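Local structure of serpin-12 (Manduca sexta, 6CJ7) at residues V99-N104 and Y303-H308; Q164-N169 and S317-A322; S294-Q299 and P313-A318. The protein probably inhibits serine proteases as a member of the serpin family and controls the prophenoloxidase activation system in larval hemolymph. All coordinates share one frame; numbering follows the deposited sequence.

Contact 1 (V99-N104 and Y303-H308); sequences VFLSEN and YNLGSH
The apolar part of this contact is made by L101 and L305, whose side chains pass side by side, running opposite ways, with L101 CD1 4.1 Å from L305 CD2. In each leucine CG stands anti to the backbone N (chi1 175° in L101), which carries the side chain across to the other segment. The other methyl of L101, CD2, comes to 4.4 Å from G306 CA, where the lack of a side chain lets it lie over the backbone. L101 also touches P313, and L305 rests on M165. Residues 99-102 end strand 92-102, the second strand of serpin sheet A, and 103-104 run on as loop, while residues 306-307 pair antiparallel with strand 106-107. The two segments themselves exchange no backbone hydrogen bond. One polar bond joins them at the exposed end: H308 ND1 donates to N104 O over 2.7 Å. The carbonyl oxygen lies at the ring edge, close to the imidazole plane, whereas ND1 is tilted 32° from the carbonyl plane. Just before this acceptor the chain is bent by an ST turn, in which S102 OG accepts from N104 N at 3.1 Å.

Contact 2 (Q164-N169 and S317-A322); sequences QMVMVN and SALHSA
M167 and L319 lie in the parallel pairing of strands 165-174 and 317-326, which are strands 3 and 5 of serpin sheet A, side by side as in native inhibitors whose reactive-centre loop has not entered the sheet. Backbone donors and acceptors are matched in regular alternation. S317 N donates to M165 O, an acceptor also used by S316 N, and S317 O in turn takes the proton of M167 N at 2.9 Å along a nearly straight bond. M167 O accepts from L319 N, also at 2.9 Å, and L319 O from N169 N at 3.1 Å. Just before this run in the chain, S316 OG accepts from the amides of Q164 and M165.

On the face that carries M167 and A318, against helix 40-51, N169 and H320 bring polar groups into a buried region that corresponds to the shutter of serpins. N169 ND2 is satisfied by N97 OD1. On the face with V166, S317 and L319 the closest apolar pair is V166 CG1 and L319 CD1, at 4.3 Å. Further along, S321 OG has D280 OD2 as its strongest partner, with A279 O another acceptor within reach.

In H320 the CG anti to the backbone N (chi1 172°) sets the ring beside N169 O, which lies near the ring plane and takes the ND1 proton; NE2 accepts from S39 N, consistent with a neutral ring protonated on ND1. N169 O is gripped twice, by S321 N at 3.2 Å and by H320 ND1 at 2.8 Å, the two donors approaching from opposite faces of the carbonyl plane.

Contact 3 (S294-Q299 and P313-A318); sequences SIFTQQ and PQVSSA
The turn that leads into strand 317-326, strand 5 of serpin sheet A, packs through Q314 and V315 against the 3-10 turn at residues 294-296. A single backbone bond joins the two: V315 N donates to I295 O at 2.9 Å. V315 then fills the angle between two neighbours. Its CG2 faces I295 CB at 4.0 Å; CG1, placed anti to the backbone N (chi1 177°), lies 3.6 Å from F296 CE1. The phenyl ring presents its edge to this segment, with V315 O 3.5 Å from CD1 and A318 CB beyond CE1, while I295 CG1 lies over one ring face toward the rim.

Q314 is closely fitted against the carbonyls of F296 and T297. Its CB is 3.1 Å from T297 O, a tight approach, and CG is 3.7 Å from F296 O. The chain then bends at chi2, and OE1 comes to 3.7 Å from Q298 CG, the two amide planes standing 80° apart. A water accepts from Q298 NE2; its link to Q314 NE2 is too short to be certain. An alanine here would remove the CG and amide that lie against F296 O and Q298 CG, and would probably leave the Q298 side chain freer to turn. T297 OG1 steadies the turn, donating to S294 O and accepting from Q299 N in an ST turn.

Helix 284-289 meets F296 through L287 and N288, helix 56-66 packs on I295 through T58 and I62, and V315 reaches M167 of strand 165-174.

Overall arrangement
The three contacts follow one end of sheet A from its interior to its margin. Contact 2 is the buried one, a regular parallel strand pairing with nearly continuous backbone bonding and a polar cluster on one face. Contacts 1 and 3 are only partly buried, and each rests on a single direct hydrogen bond between its segments together with apolar packing; that bond comes from a histidine side chain in contact 1 and from a backbone amide in contact 3. Contact 3 shares S317 and A318 with contact 2. Contact 1 joins contact 2 through the adjacent strand, F100 N lying 2.8 Å from V166 O, and meets contact 3 at P313, on which L305 also packs.

Contact 1 (V99-N104 and Y303-H308)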
ATOM      1  N   VAL A  99     -16.089   3.512  -4.630  1.00 18.54           N
ATOM      2  CA  VAL A  99     -17.081   2.492  -4.294  1.00 19.12           C
ATOM      3  C   VAL A  99     -18.081   2.480  -5.441  1.00 20.00           C
ATOM      4  O   VAL A  99     -18.807   3.461  -5.648  1.00 22.81           O
ATOM      5  CB  VAL A  99     -17.786   2.782  -2.960  1.00 21.44           C
ATOM      6  CG1 VAL A  99     -18.771   1.656  -2.616  1.00 22.48           C
ATOM      7  CG2 VAL A  99     -16.789   2.982  -1.836  1.00 21.05           C
ATOM      8  N   PHE A 100     -18.120   1.384  -6.192  1.00 20.30           N
ATOM      9  CA  PHE A 100     -19.013   1.255  -7.333  1.00 20.82           C
ATOM     10  C   PHE A 100     -20.242   0.484  -6.874  1.00 21.35           C
ATOM     11  O   PHE A 100     -20.176  -0.727  -6.644  1.00 22.11           O
ATOM     12  CB  PHE A 100     -18.303   0.574  -8.499  1.00 22.53           C
ATOM     13  CG  PHE A 100     -17.168   1.392  -9.060  1.00 23.57           C
ATOM     14  CD1 PHE A 100     -15.853   1.135  -8.692  1.00 22.82           C
ATOM     15  CD2 PHE A 100     -17.425   2.433  -9.944  1.00 25.82           C
ATOM     16  CE1 PHE A 100     -14.801   1.900  -9.200  1.00 21.96           C
ATOM     17  CE2 PHE A 100     -16.382   3.206 -10.454  1.00 26.71           C
ATOM     18  CZ  PHE A 100     -15.070   2.936 -10.081  1.00 23.68           C
ATOM     19  N   LEU A 101     -21.346   1.205  -6.704  1.00 20.69           N
ATOM     20  CA  LEU A 101     -22.574   0.672  -6.122  1.00 19.67           C
ATOM     21  C   LEU A 101     -23.597   0.407  -7.220  1.00 23.38           C
ATOM     22  O   LEU A 101     -23.943   1.315  -7.988  1.00 24.84           O
ATOM     23  CB  LEU A 101     -23.143   1.648  -5.096  1.00 20.26           C
ATOM     24  CG  LEU A 101     -24.485   1.251  -4.509  1.00 20.77           C
ATOM     25  CD1 LEU A 101     -24.291   0.072  -3.581  1.00 21.40           C
ATOM     26  CD2 LEU A 101     -25.010   2.448  -3.750  1.00 25.55           C
ATOM     27  N   SER A 102     -24.101  -0.826  -7.271  1.00 20.62           N
ATOM     28  CA  SER A 102     -25.099  -1.192  -8.265  1.00 20.87           C
ATOM     29  C   SER A 102     -26.280  -0.232  -8.250  1.00 25.17           C
ATOM     30  O   SER A 102     -26.750   0.182  -7.189  1.00 24.57           O
ATOM     31  CB  SER A 102     -25.598  -2.613  -8.003  1.00 28.42           C
ATOM     32  OG  SER A 102     -26.814  -2.871  -8.672  1.00 29.16           O
ATOM     33  N   GLU A 103     -26.766   0.103  -9.445  1.00 29.13           N
ATOM     34  CA  GLU A 103     -27.929   0.972  -9.556  1.00 34.31           C
ATOM     35  C   GLU A 103     -29.206   0.337  -9.019  1.00 34.77           C
ATOM     36  O   GLU A 103     -30.235   1.014  -8.985  1.00 40.77           O
ATOM     37  CB  GLU A 103     -28.130   1.399 -11.006  1.00 38.56           C
ATOM     38  CG  GLU A 103     -27.087   2.371 -11.507  1.00 43.16           C
ATOM     39  CD  GLU A 103     -27.413   2.892 -12.884  1.00 51.95           C
ATOM     40  OE1 GLU A 103     -28.525   2.595 -13.369  1.00 60.09           O
ATOM     41  OE2 GLU A 103     -26.567   3.595 -13.475  1.00 52.26           O
ATOM     42  N   ASN A 104     -29.175  -0.934  -8.604  1.00 31.26           N
ATOM     43  CA  ASN A 104     -30.299  -1.480  -7.848  1.00 29.49           C
ATOM     44  C   ASN A 104     -30.441  -0.829  -6.475  1.00 29.97           C
ATOM     45  O   ASN A 104     -31.515  -0.920  -5.865  1.00 34.58           O
ATOM     46  CB  ASN A 104     -30.150  -2.994  -7.686  1.00 34.87           C
ATOM     47  CG  ASN A 104     -30.286  -3.737  -8.997  1.00 44.41           C
ATOM     48  OD1 ASN A 104     -31.080  -3.359  -9.854  1.00 50.20           O
ATOM     49  ND2 ASN A 104     -29.506  -4.801  -9.161  1.00 47.46           N
ATOM     50  N   TYR A 303     -26.476  -0.203   5.542  1.00 22.01           N
ATOM     51  CA  TYR A 303     -27.643   0.523   5.060  1.00 23.09           C
ATOM     52  C   TYR A 303     -27.389   2.019   4.932  1.00 25.03           C
ATOM     53  O   TYR A 303     -28.070   2.689   4.148  1.00 25.03           O
ATOM     54  CB  TYR A 303     -28.830   0.260   5.993  1.00 22.23           C
ATOM     55  CG  TYR A 303     -30.150   0.673   5.405  1.00 26.43           C
ATOM     56  CD1 TYR A 303     -30.770  -0.118   4.444  1.00 27.49           C
ATOM     57  CD2 TYR A 303     -30.780   1.855   5.800  1.00 24.15           C
ATOM     58  CE1 TYR A 303     -31.982   0.248   3.887  1.00 26.37           C
ATOM     59  CE2 TYR A 303     -31.989   2.233   5.240  1.00 28.18           C
ATOM     60  CZ  TYR A 303     -32.582   1.432   4.288  1.00 25.93           C
ATOM     61  OH  TYR A 303     -33.783   1.798   3.729  1.00 32.11           O
ATOM     62  N   ASN A 304     -26.431   2.568   5.671  1.00 24.87           N
ATOM     63  CA  ASN A 304     -26.125   3.988   5.552  1.00 23.45           C
ATOM     64  C   ASN A 304     -25.105   4.265   4.455  1.00 20.81           C
ATOM     65  O   ASN A 304     -24.634   5.404   4.329  1.00 26.67           O
ATOM     66  CB  ASN A 304     -25.633   4.558   6.875  1.00 23.10           C
ATOM     67  CG  ASN A 304     -26.736   4.703   7.892  1.00 36.94           C
ATOM     68  OD1 ASN A 304     -26.510   4.483   9.083  1.00 49.72           O
ATOM     69  ND2 ASN A 304     -27.925   5.075   7.445  1.00 37.98           N
ATOM     70  N   LEU A 305     -24.742   3.244   3.678  1.00 20.04           N
ATOM     71  CA  LEU A 305     -24.023   3.408   2.425  1.00 19.55           C
ATOM     72  C   LEU A 305     -24.987   3.448   1.238  1.00 22.94           C
ATOM     73  O   LEU A 305     -24.835   4.288   0.343  1.00 23.31           O
ATOM     74  CB  LEU A 305     -23.008   2.271   2.284  1.00 21.64           C
ATOM     75  CG  LEU A 305     -22.033   2.267   1.115  1.00 20.62           C
ATOM     76  CD1 LEU A 305     -20.850   1.370   1.453  1.00 19.00           C
ATOM     77  CD2 LEU A 305     -22.707   1.765  -0.154  1.00 23.02           C
ATOM     78  N   GLY A 306     -25.965   2.546   1.210  1.00 24.78           N
ATOM     79  CA  GLY A 306     -26.978   2.532   0.164  1.00 25.05           C
ATOM     80  C   GLY A 306     -28.123   1.639   0.581  1.00 23.63           C
ATOM     81  O   GLY A 306     -28.044   0.923   1.582  1.00 24.03           O
ATOM     82  N   SER A 307     -29.194   1.671  -0.212  1.00 22.59           N
ATOM     83  CA  SER A 307     -30.413   0.992   0.209  1.00 23.63           C
ATOM     84  C   SER A 307     -31.212   0.515  -0.995  1.00 26.10           C
ATOM     85  O   SER A 307     -31.239   1.161  -2.046  1.00 27.47           O
ATOM     86  CB  SER A 307     -31.283   1.905   1.082  1.00 26.71           C
ATOM     87  OG  SER A 307     -31.664   3.071   0.377  1.00 29.84           O
ATOM     88  N   HIS A 308     -31.878  -0.623  -0.816  1.00 26.76           N
ATOM     89  CA  HIS A 308     -32.873  -1.128  -1.760  1.00 26.11           C
ATOM     90  C   HIS A 308     -34.075  -1.488  -0.900  1.00 27.65           C
ATOM     91  O   HIS A 308     -34.093  -2.553  -0.276  1.00 29.40           O
ATOM     92  CB  HIS A 308     -32.354  -2.330  -2.543  1.00 27.96           C
ATOM     93  CG  HIS A 308     -33.355  -2.926  -3.487  1.00 34.89           C
ATOM     94  ND1 HIS A 308     -33.250  -2.800  -4.857  1.00 36.19           N
ATOM     95  CD2 HIS A 308     -34.470  -3.662  -3.263  1.00 43.24           C
ATOM     96  CE1 HIS A 308     -34.259  -3.426  -5.434  1.00 38.73           C
ATOM     97  NE2 HIS A 308     -35.016  -3.955  -4.489  1.00 41.22           N
TER

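Contact 2 (Q164-N169 and S317-A322)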
ATOM      1  N   GLN A 164     -23.369  -6.311  -6.374  1.00 20.88           N
ATOM      2  CA  GLN A 164     -23.930  -5.209  -5.602  1.00 22.83           C
ATOM      3  C   GLN A 164     -22.952  -4.065  -5.407  1.00 19.61           C
ATOM      4  O   GLN A 164     -23.337  -2.897  -5.525  1.00 20.52           O
ATOM      5  CB  GLN A 164     -24.415  -5.707  -4.237  1.00 20.89           C
ATOM      6  CG  GLN A 164     -25.509  -6.752  -4.382  1.00 21.60           C
ATOM      7  CD  GLN A 164     -26.321  -6.934  -3.131  1.00 28.50           C
ATOM      8  OE1 GLN A 164     -27.358  -7.609  -3.155  1.00 34.98           O
ATOM      9  NE2 GLN A 164     -25.868  -6.347  -2.034  1.00 26.29           N
ATOM     10  N   MET A 165     -21.682  -4.362  -5.124  1.00 20.72           N
ATOM     11  CA  MET A 165     -20.750  -3.311  -4.745  1.00 21.38           C
ATOM     12  C   MET A 165     -19.334  -3.777  -5.038  1.00 20.94           C
ATOM     13  O   MET A 165     -18.935  -4.852  -4.589  1.00 21.41           O
ATOM     14  CB  MET A 165     -20.893  -2.956  -3.254  1.00 25.16           C
ATOM     15  CG  MET A 165     -20.199  -1.677  -2.875  1.00 27.71           C
ATOM     16  SD  MET A 165     -20.175  -1.441  -1.079  1.00 37.98           S
ATOM     17  CE  MET A 165     -21.718  -2.138  -0.563  1.00 25.25           C
ATOM     18  N   VAL A 166     -18.581  -2.965  -5.770  1.00 19.39           N
ATOM     19  CA  VAL A 166     -17.178  -3.231  -6.059  1.00 20.54           C
ATOM     20  C   VAL A 166     -16.370  -2.101  -5.445  1.00 21.54           C
ATOM     21  O   VAL A 166     -16.520  -0.936  -5.836  1.00 19.56           O
ATOM     22  CB  VAL A 166     -16.915  -3.330  -7.566  1.00 21.18           C
ATOM     23  CG1 VAL A 166     -15.404  -3.490  -7.822  1.00 21.44           C
ATOM     24  CG2 VAL A 166     -17.685  -4.485  -8.168  1.00 23.62           C
ATOM     25  N   MET A 167     -15.513  -2.435  -4.487  1.00 19.84           N
ATOM     26  CA  MET A 167     -14.630  -1.455  -3.883  1.00 16.71           C
ATOM     27  C   MET A 167     -13.247  -1.548  -4.518  1.00 18.25           C
ATOM     28  O   MET A 167     -12.701  -2.646  -4.664  1.00 18.75           O
ATOM     29  CB  MET A 167     -14.577  -1.676  -2.375  1.00 19.34           C
ATOM     30  CG  MET A 167     -16.000  -1.731  -1.769  1.00 31.85           C
ATOM     31  SD  MET A 167     -15.948  -1.493  -0.014  1.00 41.70           S
ATOM     32  CE  MET A 167     -15.637   0.265   0.090  1.00 35.64           C
ATOM     33  N   VAL A 168     -12.697  -0.400  -4.917  1.00 17.23           N
ATOM     34  CA  VAL A 168     -11.358  -0.336  -5.508  1.00 18.35           C
ATOM     35  C   VAL A 168     -10.516   0.688  -4.763  1.00 17.98           C
ATOM     36  O   VAL A 168     -10.965   1.800  -4.459  1.00 18.40           O
ATOM     37  CB  VAL A 168     -11.377  -0.017  -7.025  1.00 20.54           C
ATOM     38  CG1 VAL A 168     -12.137  -1.054  -7.784  1.00 21.26           C
ATOM     39  CG2 VAL A 168     -11.933   1.363  -7.302  1.00 28.67           C
ATOM     40  N   ASN A 169      -9.283   0.306  -4.449  1.00 18.12           N
ATOM     41  CA  ASN A 169      -8.328   1.220  -3.830  1.00 15.63           C
ATOM     42  C   ASN A 169      -6.977   0.897  -4.436  1.00 18.77           C
ATOM     43  O   ASN A 169      -6.450  -0.201  -4.221  1.00 21.09           O
ATOM     44  CB  ASN A 169      -8.303   1.072  -2.312  1.00 18.63           C
ATOM     45  CG  ASN A 169      -9.632   1.435  -1.685  1.00 19.04           C
ATOM     46  OD1 ASN A 169     -10.541   0.593  -1.565  1.00 21.30           O
ATOM     47  ND2 ASN A 169      -9.769   2.709  -1.303  1.00 21.90           N
ATOM     48  N   SER A 317     -16.965  -7.371  -4.265  1.00 21.61           N
ATOM     49  CA  SER A 317     -15.555  -7.489  -4.590  1.00 20.66           C
ATOM     50  C   SER A 317     -14.817  -6.363  -3.881  1.00 21.17           C
ATOM     51  O   SER A 317     -15.319  -5.239  -3.812  1.00 20.96           O
ATOM     52  CB  SER A 317     -15.316  -7.404  -6.106  1.00 28.40           C
ATOM     53  OG  SER A 317     -15.833  -8.552  -6.757  1.00 32.56           O
ATOM     54  N   ALA A 318     -13.651  -6.680  -3.323  1.00 18.42           N
ATOM     55  CA  ALA A 318     -12.781  -5.700  -2.678  1.00 17.32           C
ATOM     56  C   ALA A 318     -11.407  -5.874  -3.300  1.00 20.04           C
ATOM     57  O   ALA A 318     -10.755  -6.905  -3.091  1.00 21.30           O
ATOM     58  CB  ALA A 318     -12.730  -5.902  -1.162  1.00 21.04           C
ATOM     59  N   LEU A 319     -10.983  -4.886  -4.089  1.00 17.70           N
ATOM     60  CA  LEU A 319      -9.824  -5.029  -4.958  1.00 18.46           C
ATOM     61  C   LEU A 319      -8.808  -3.940  -4.654  1.00 20.26           C
ATOM     62  O   LEU A 319      -9.170  -2.764  -4.513  1.00 18.94           O
ATOM     63  CB  LEU A 319     -10.242  -4.961  -6.431  1.00 19.40           C
ATOM     64  CG  LEU A 319     -11.335  -5.960  -6.819  1.00 26.20           C
ATOM     65  CD1 LEU A 319     -11.805  -5.737  -8.249  1.00 30.70           C
ATOM     66  CD2 LEU A 319     -10.804  -7.366  -6.639  1.00 28.67           C
ATOM     67  N   HIS A 320      -7.542  -4.339  -4.567  1.00 18.15           N
ATOM     68  CA  HIS A 320      -6.447  -3.433  -4.259  1.00 16.76           C
ATOM     69  C   HIS A 320      -5.320  -3.620  -5.262  1.00 18.40           C
ATOM     70  O   HIS A 320      -4.958  -4.744  -5.598  1.00 21.57           O
ATOM     71  CB  HIS A 320      -5.916  -3.681  -2.832  1.00 15.99           C
ATOM     72  CG  HIS A 320      -4.666  -2.907  -2.506  1.00 19.12           C
ATOM     73  ND1 HIS A 320      -4.549  -1.548  -2.713  1.00 19.61           N
ATOM     74  CD2 HIS A 320      -3.475  -3.314  -2.000  1.00 22.09           C
ATOM     75  CE1 HIS A 320      -3.337  -1.153  -2.351  1.00 20.83           C
ATOM     76  NE2 HIS A 320      -2.673  -2.199  -1.898  1.00 18.37           N
ATOM     77  N   SER A 321      -4.762  -2.515  -5.740  1.00 16.66           N
ATOM     78  CA  SER A 321      -3.580  -2.584  -6.586  1.00 17.57           C
ATOM     79  C   SER A 321      -2.540  -1.606  -6.070  1.00 18.86           C
ATOM     80  O   SER A 321      -2.873  -0.502  -5.629  1.00 18.97           O
ATOM     81  CB  SER A 321      -3.898  -2.270  -8.047  1.00 21.37           C
ATOM     82  OG  SER A 321      -2.704  -2.332  -8.831  1.00 29.44           O
ATOM     83  N   ALA A 322      -1.273  -2.008  -6.157  1.00 18.64           N
ATOM     84  CA  ALA A 322      -0.178  -1.196  -5.638  1.00 15.63           C
ATOM     85  C   ALA A 322       0.991  -1.303  -6.600  1.00 18.78           C
ATOM     86  O   ALA A 322       1.392  -2.414  -6.957  1.00 19.37           O
ATOM     87  CB  ALA A 322       0.246  -1.668  -4.241  1.00 18.25           C
TER

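Contact 3 (S294-Q299 and P313-A318)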
ATOM      1  N   SER A 294     -18.120 -10.070   7.979  1.00 24.11           N
ATOM      2  CA  SER A 294     -19.525  -9.700   7.819  1.00 24.83           C
ATOM      3  C   SER A 294     -19.760  -8.845   6.580  1.00 23.41           C
ATOM      4  O   SER A 294     -20.860  -8.888   6.011  1.00 23.72           O
ATOM      5  CB  SER A 294     -20.042  -8.967   9.063  1.00 26.82           C
ATOM      6  OG  SER A 294     -19.349  -7.752   9.243  1.00 32.85           O
ATOM      7  N   ILE A 295     -18.757  -8.075   6.139  1.00 21.29           N
ATOM      8  CA  ILE A 295     -18.988  -7.140   5.039  1.00 23.76           C
ATOM      9  C   ILE A 295     -19.313  -7.843   3.732  1.00 21.36           C
ATOM     10  O   ILE A 295     -19.895  -7.220   2.838  1.00 20.45           O
ATOM     11  CB  ILE A 295     -17.803  -6.175   4.804  1.00 18.39           C
ATOM     12  CG1 ILE A 295     -16.593  -6.927   4.239  1.00 18.88           C
ATOM     13  CG2 ILE A 295     -17.438  -5.397   6.076  1.00 23.29           C
ATOM     14  CD1 ILE A 295     -15.410  -6.003   3.990  1.00 18.68           C
ATOM     15  N   PHE A 296     -18.932  -9.125   3.578  1.00 20.15           N
ATOM     16  CA  PHE A 296     -19.206  -9.866   2.352  1.00 19.56           C
ATOM     17  C   PHE A 296     -20.509 -10.654   2.406  1.00 22.74           C
ATOM     18  O   PHE A 296     -20.947 -11.150   1.364  1.00 25.60           O
ATOM     19  CB  PHE A 296     -18.045 -10.828   2.040  1.00 18.97           C
ATOM     20  CG  PHE A 296     -16.712 -10.141   1.901  1.00 19.99           C
ATOM     21  CD1 PHE A 296     -16.414  -9.411   0.763  1.00 21.07           C
ATOM     22  CD2 PHE A 296     -15.771 -10.203   2.919  1.00 23.64           C
ATOM     23  CE1 PHE A 296     -15.197  -8.762   0.630  1.00 23.24           C
ATOM     24  CE2 PHE A 296     -14.554  -9.549   2.800  1.00 25.80           C
ATOM     25  CZ  PHE A 296     -14.268  -8.827   1.660  1.00 26.98           C
ATOM     26  N   THR A 297     -21.138 -10.764   3.578  1.00 22.89           N
ATOM     27  CA  THR A 297     -22.309 -11.612   3.766  1.00 21.15           C
ATOM     28  C   THR A 297     -23.589 -10.854   3.443  1.00 21.49           C
ATOM     29  O   THR A 297     -23.636  -9.622   3.455  1.00 24.72           O
ATOM     30  CB  THR A 297     -22.391 -12.144   5.204  1.00 24.15           C
ATOM     31  OG1 THR A 297     -22.778 -11.088   6.093  1.00 26.56           O
ATOM     32  CG2 THR A 297     -21.043 -12.703   5.648  1.00 28.01           C
ATOM     33  N   GLN A 298     -24.648 -11.614   3.180  1.00 24.57           N
ATOM     34  CA  GLN A 298     -25.941 -10.969   3.007  1.00 26.71           C
ATOM     35  C   GLN A 298     -26.521 -10.487   4.330  1.00 26.41           C
ATOM     36  O   GLN A 298     -27.623  -9.927   4.335  1.00 33.21           O
ATOM     37  CB  GLN A 298     -26.878 -11.916   2.250  1.00 33.35           C
ATOM     38  CG  GLN A 298     -26.522 -11.947   0.747  1.00 34.73           C
ATOM     39  CD  GLN A 298     -26.914 -13.228   0.036  1.00 36.77           C
ATOM     40  OE1 GLN A 298     -27.092 -14.273   0.661  1.00 35.56           O
ATOM     41  NE2 GLN A 298     -27.041 -13.151  -1.287  1.00 35.89           N
ATOM     42  N   GLN A 299     -25.790 -10.652   5.437  1.00 26.50           N
ATOM     43  CA  GLN A 299     -26.108 -10.027   6.714  1.00 29.97           C
ATOM     44  C   GLN A 299     -25.329  -8.737   6.942  1.00 24.81           C
ATOM     45  O   GLN A 299     -25.435  -8.149   8.024  1.00 29.47           O
ATOM     46  CB  GLN A 299     -25.842 -10.994   7.873  1.00 32.63           C
ATOM     47  CG  GLN A 299     -26.827 -12.154   7.949  1.00 35.33           C
ATOM     48  CD  GLN A 299     -26.643 -13.131   6.808  1.00 42.99           C
ATOM     49  OE1 GLN A 299     -25.528 -13.579   6.539  1.00 39.48           O
ATOM     50  NE2 GLN A 299     -27.730 -13.449   6.117  1.00 48.32           N
ATOM     51  N   PRO A 313     -26.886  -3.217   0.878  1.00 20.78           N
ATOM     52  CA  PRO A 313     -25.927  -3.904   0.006  1.00 21.63           C
ATOM     53  C   PRO A 313     -24.877  -4.611   0.845  1.00 21.80           C
ATOM     54  O   PRO A 313     -24.761  -4.409   2.051  1.00 21.88           O
ATOM     55  CB  PRO A 313     -25.314  -2.767  -0.813  1.00 21.22           C
ATOM     56  CG  PRO A 313     -25.348  -1.594   0.150  1.00 20.74           C
ATOM     57  CD  PRO A 313     -26.619  -1.764   0.969  1.00 20.26           C
ATOM     58  N   GLN A 314     -24.119  -5.483   0.190  1.00 22.73           N
ATOM     59  CA  GLN A 314     -22.901  -6.016   0.788  1.00 24.24           C
ATOM     60  C   GLN A 314     -21.767  -5.866  -0.211  1.00 19.51           C
ATOM     61  O   GLN A 314     -21.984  -5.548  -1.385  1.00 19.32           O
ATOM     62  CB  GLN A 314     -23.051  -7.483   1.218  1.00 24.36           C
ATOM     63  CG  GLN A 314     -23.178  -8.473   0.084  1.00 24.90           C
ATOM     64  CD  GLN A 314     -24.604  -8.667  -0.377  1.00 29.78           C
ATOM     65  OE1 GLN A 314     -25.570  -8.363   0.354  1.00 33.35           O
ATOM     66  NE2 GLN A 314     -24.759  -9.153  -1.596  1.00 28.85           N
ATOM     67  N   VAL A 315     -20.543  -6.088   0.273  1.00 18.52           N
ATOM     68  CA  VAL A 315     -19.363  -6.000  -0.589  1.00 20.35           C
ATOM     69  C   VAL A 315     -19.300  -7.241  -1.467  1.00 19.26           C
ATOM     70  O   VAL A 315     -19.253  -8.369  -0.962  1.00 23.40           O
ATOM     71  CB  VAL A 315     -18.077  -5.855   0.231  1.00 18.96           C
ATOM     72  CG1 VAL A 315     -16.860  -5.832  -0.712  1.00 17.20           C
ATOM     73  CG2 VAL A 315     -18.122  -4.583   1.096  1.00 17.63           C
ATOM     74  N   SER A 316     -19.338  -7.040  -2.784  1.00 17.40           N
ATOM     75  CA  SER A 316     -19.192  -8.160  -3.708  1.00 18.42           C
ATOM     76  C   SER A 316     -17.738  -8.425  -4.045  1.00 19.34           C
ATOM     77  O   SER A 316     -17.329  -9.592  -4.147  1.00 22.65           O
ATOM     78  CB  SER A 316     -19.962  -7.904  -5.008  1.00 19.58           C
ATOM     79  OG  SER A 316     -21.304  -7.558  -4.727  1.00 21.58           O
ATOM     80  N   SER A 317     -16.965  -7.371  -4.265  1.00 21.61           N
ATOM     81  CA  SER A 317     -15.555  -7.489  -4.590  1.00 20.66           C
ATOM     82  C   SER A 317     -14.817  -6.363  -3.881  1.00 21.17           C
ATOM     83  O   SER A 317     -15.319  -5.239  -3.812  1.00 20.96           O
ATOM     84  CB  SER A 317     -15.316  -7.404  -6.106  1.00 28.40           C
ATOM     85  OG  SER A 317     -15.833  -8.552  -6.757  1.00 32.56           O
ATOM     86  N   ALA A 318     -13.651  -6.680  -3.323  1.00 18.42           N
ATOM     87  CA  ALA A 318     -12.781  -5.700  -2.678  1.00 17.32           C
ATOM     88  C   ALA A 318     -11.407  -5.874  -3.300  1.00 20.04           C
ATOM     89  O   ALA A 318     -10.755  -6.905  -3.091  1.00 21.30           O
ATOM     90  CB  ALA A 318     -12.730  -5.902  -1.162  1.00 21.04           C
TER
HETATM   91  O   HOH W   1     -26.560 -10.548  -2.543  1.00 39.58           O